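Local coordinates for protein NADH oxidase (Thermus thermophilus, PDB 6RVB) that reduces coenzyme A disulfide at the expense of NADH, using FAD as its bound cofactor, at residues P117-I122 / V237-G242. Residues are numbered along the deposited sequence; the frame is centred on the assembly and turned at random.
Sequences PSLPPI and VLLATG. With NAD (nicotinamide-adenine-dinucleotide), chain F.
The backbone N of Ser118 donates to Gly242 O over 2.7 Å in a nearly straight bond, 176° at the hydrogen. Pro117 CA also makes a C-H...O contact of 3.4 Å with Gly242 O. One residue earlier, Thr241 OG1 donates to the carbonyl O of the same Ser118 at 3.0 Å, from above the carbonyl plane. Its first torsion (chi1 40°) places OG1 between the backbone N and the carbonyl carbon, facing the loop, while CG2, anti to the carbonyl carbon, meets O2B of the NAD adenosine ribose. A valine in place of Thr241 would probably leave Ser118 O without this donor. Pro120 sets CD 4.0 Å from Thr241 OG1 and CB 3.9 Å from NAD N1A, bordering the adenine. Gly242 N bonds weakly to pyrophosphate O1N, and Ala240 O accepts from O3B of the adenosine ribose at 3.1 Å. Further back, Leu119 and Leu239 cross at about a right angle, CD2 to CD1. The contact thus fastens the loop after strand 115-117 to the residues ending and following strand 236-239, which lies between strands 130-131 and 151-155 in the parallel sheet of the NAD-binding Rossmann-type domain, with helix 159-170 packed on Leu238 and Ala240.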
loop_
_atom_site.group_PDB
_atom_site.type_symbol
_atom_site.label_atom_id
_atom_site.label_comp_id
_atom_site.label_asym_id
_atom_site.label_seq_id
_atom_site.Cartn_x
_atom_site.Cartn_y
_atom_site.Cartn_z
ATOM N N PRO A 117 15.536 -11.131 25.527
ATOM C CA PRO A 117 16.721 -10.678 24.786
ATOM C C PRO A 117 17.883 -11.611 25.010
ATOM O O PRO A 117 18.063 -12.082 26.134
ATOM C CB PRO A 117 17.036 -9.351 25.424
ATOM C CG PRO A 117 16.121 -9.210 26.592
ATOM C CD PRO A 117 14.970 -10.071 26.358
ATOM N N SER A 118 18.594 -11.880 23.927
ATOM C CA SER A 118 19.730 -12.758 23.865
ATOM C C SER A 118 21.004 -11.935 23.940
ATOM O O SER A 118 21.460 -11.391 22.908
ATOM C CB SER A 118 19.737 -13.431 22.523
ATOM O OG SER A 118 20.301 -14.713 22.621
ATOM N N LEU A 119 21.627 -11.896 25.125
ATOM C CA LEU A 119 22.840 -11.109 25.366
ATOM C C LEU A 119 24.123 -11.743 24.906
ATOM O O LEU A 119 24.351 -12.932 25.109
ATOM C CB LEU A 119 22.970 -10.862 26.851
ATOM C CG LEU A 119 21.667 -10.299 27.320
ATOM C CD1 LEU A 119 21.848 -9.809 28.726
ATOM C CD2 LEU A 119 21.106 -9.176 26.275
ATOM N N PRO A 120 25.037 -10.934 24.376
ATOM C CA PRO A 120 26.295 -11.586 23.967
ATOM C C PRO A 120 27.217 -11.684 25.157
ATOM O O PRO A 120 27.064 -10.984 26.168
ATOM C CB PRO A 120 26.869 -10.585 23.006
ATOM C CG PRO A 120 26.505 -9.243 23.700
ATOM C CD PRO A 120 25.188 -9.468 24.481
ATOM N N PRO A 121 28.198 -12.539 25.039
ATOM C CA PRO A 121 29.075 -12.813 26.185
ATOM C C PRO A 121 30.190 -11.804 26.212
ATOM O O PRO A 121 31.226 -12.064 25.628
ATOM C CB PRO A 121 29.658 -14.148 25.816
ATOM C CG PRO A 121 29.716 -14.010 24.262
ATOM C CD PRO A 121 28.611 -13.210 23.803
ATOM N N ILE A 122 29.948 -10.695 26.893
ATOM C CA ILE A 122 30.881 -9.624 26.999
ATOM C C ILE A 122 31.030 -9.229 28.438
ATOM O O ILE A 122 30.097 -8.799 29.076
ATOM C CB ILE A 122 30.389 -8.453 26.264
ATOM C CG1 ILE A 122 30.265 -8.773 24.778
ATOM C CG2 ILE A 122 31.278 -7.330 26.480
ATOM C CD1 ILE A 122 29.859 -7.580 23.940
ATOM N N VAL A 237 24.534 2.372 27.295
ATOM C CA VAL A 237 24.581 1.383 26.258
ATOM C C VAL A 237 23.327 0.506 26.276
ATOM O O VAL A 237 22.958 0.002 27.347
ATOM C CB VAL A 237 25.947 0.566 26.202
ATOM C CG1 VAL A 237 26.985 1.152 27.080
ATOM C CG2 VAL A 237 25.803 -0.894 26.422
ATOM N N LEU A 238 22.695 0.392 25.076
ATOM C CA LEU A 238 21.572 -0.500 24.730
ATOM C C LEU A 238 22.052 -1.764 23.997
ATOM O O LEU A 238 22.735 -1.666 22.971
ATOM C CB LEU A 238 20.595 0.199 23.794
ATOM C CG LEU A 238 19.299 -0.559 23.417
ATOM C CD1 LEU A 238 18.379 -0.736 24.515
ATOM C CD2 LEU A 238 18.499 0.177 22.442
ATOM N N LEU A 239 21.690 -2.947 24.496
ATOM C CA LEU A 239 22.082 -4.229 23.903
ATOM C C LEU A 239 20.935 -4.643 23.019
ATOM O O LEU A 239 19.895 -5.062 23.466
ATOM C CB LEU A 239 22.288 -5.278 25.019
ATOM C CG LEU A 239 23.509 -4.997 25.895
ATOM C CD1 LEU A 239 23.691 -6.077 26.838
ATOM C CD2 LEU A 239 24.784 -4.752 25.123
ATOM N N ALA A 240 21.088 -4.506 21.741
ATOM C CA ALA A 240 19.991 -4.788 20.833
ATOM C C ALA A 240 20.360 -5.867 19.865
ATOM O O ALA A 240 20.469 -5.596 18.713
ATOM C CB ALA A 240 19.687 -3.594 20.089
ATOM N N THR A 241 20.540 -7.071 20.360
ATOM C CA THR A 241 21.347 -8.090 19.744
ATOM C C THR A 241 20.509 -9.342 19.530
ATOM O O THR A 241 21.061 -10.452 19.363
ATOM C CB THR A 241 22.582 -8.520 20.671
ATOM O OG1 THR A 241 22.124 -8.585 22.024
ATOM C CG2 THR A 241 23.727 -7.562 20.615
ATOM N N GLY A 242 19.199 -9.195 19.578
ATOM C CA GLY A 242 18.380 -10.346 19.301
ATOM C C GLY A 242 17.650 -10.981 20.460
ATOM O O GLY A 242 17.934 -10.752 21.602
HETATM P PA NAD F . 17.943 -8.730 15.398
HETATM O O1A NAD F . 16.919 -8.226 14.411
HETATM O O2A NAD F . 18.286 -10.128 15.434
HETATM O O5B NAD F . 19.350 -7.930 15.222
HETATM C C5B NAD F . 20.373 -7.997 14.168
HETATM C C4B NAD F . 21.810 -8.292 14.718
HETATM O O4B NAD F . 23.169 -8.224 14.205
HETATM C C3B NAD F . 21.837 -7.301 15.773
HETATM O O3B NAD F . 20.829 -7.790 16.559
HETATM C C2B NAD F . 23.185 -7.611 16.340
HETATM O O2B NAD F . 23.450 -8.335 17.534
HETATM C C1B NAD F . 23.808 -8.565 15.441
HETATM N N9A NAD F . 24.958 -7.976 16.238
HETATM C C8A NAD F . 25.604 -6.711 16.163
HETATM N N7A NAD F . 26.614 -6.496 17.080
HETATM C C5A NAD F . 26.598 -7.621 17.778
HETATM C C6A NAD F . 27.415 -7.890 18.789
HETATM N N6A NAD F . 28.230 -6.933 19.017
HETATM N N1A NAD F . 27.298 -9.068 19.468
HETATM C C2A NAD F . 26.276 -9.919 19.013
HETATM N N3A NAD F . 25.388 -9.638 17.969
HETATM C C4A NAD F . 25.579 -8.511 17.347
HETATM O O3 NAD F . 17.340 -8.464 16.814
HETATM P PN NAD F . 16.449 -7.256 17.415
HETATM O O1N NAD F . 16.787 -7.403 18.917
HETATM O O2N NAD F . 16.645 -5.960 16.762
HETATM O O5D NAD F . 15.012 -7.719 16.922
HETATM C C5D NAD F . 13.924 -7.738 17.815
HETATM C C4D NAD F . 12.662 -8.483 17.350
HETATM O O4D NAD F . 11.429 -8.001 17.941
HETATM C C3D NAD F . 12.587 -8.337 15.851
HETATM O O3D NAD F . 13.306 -9.326 15.083
HETATM C C2D NAD F . 11.099 -8.452 15.719
HETATM O O2D NAD F . 10.746 -9.775 15.911
HETATM C C1D NAD F . 10.546 -7.716 16.909
HETATM N N1N NAD F . 10.622 -6.321 16.411
HETATM C C2N NAD F . 9.956 -5.999 15.233
HETATM C C3N NAD F . 9.975 -4.708 14.652
HETATM C C7N NAD F . 9.223 -4.383 13.359
HETATM O O7N NAD F . 8.748 -5.373 12.474
HETATM N N7N NAD F . 9.024 -3.100 13.035
HETATM C C4N NAD F . 10.704 -3.703 15.311
HETATM C C5N NAD F . 11.388 -4.017 16.472
HETATM C C6N NAD F . 11.346 -5.322 17.002
#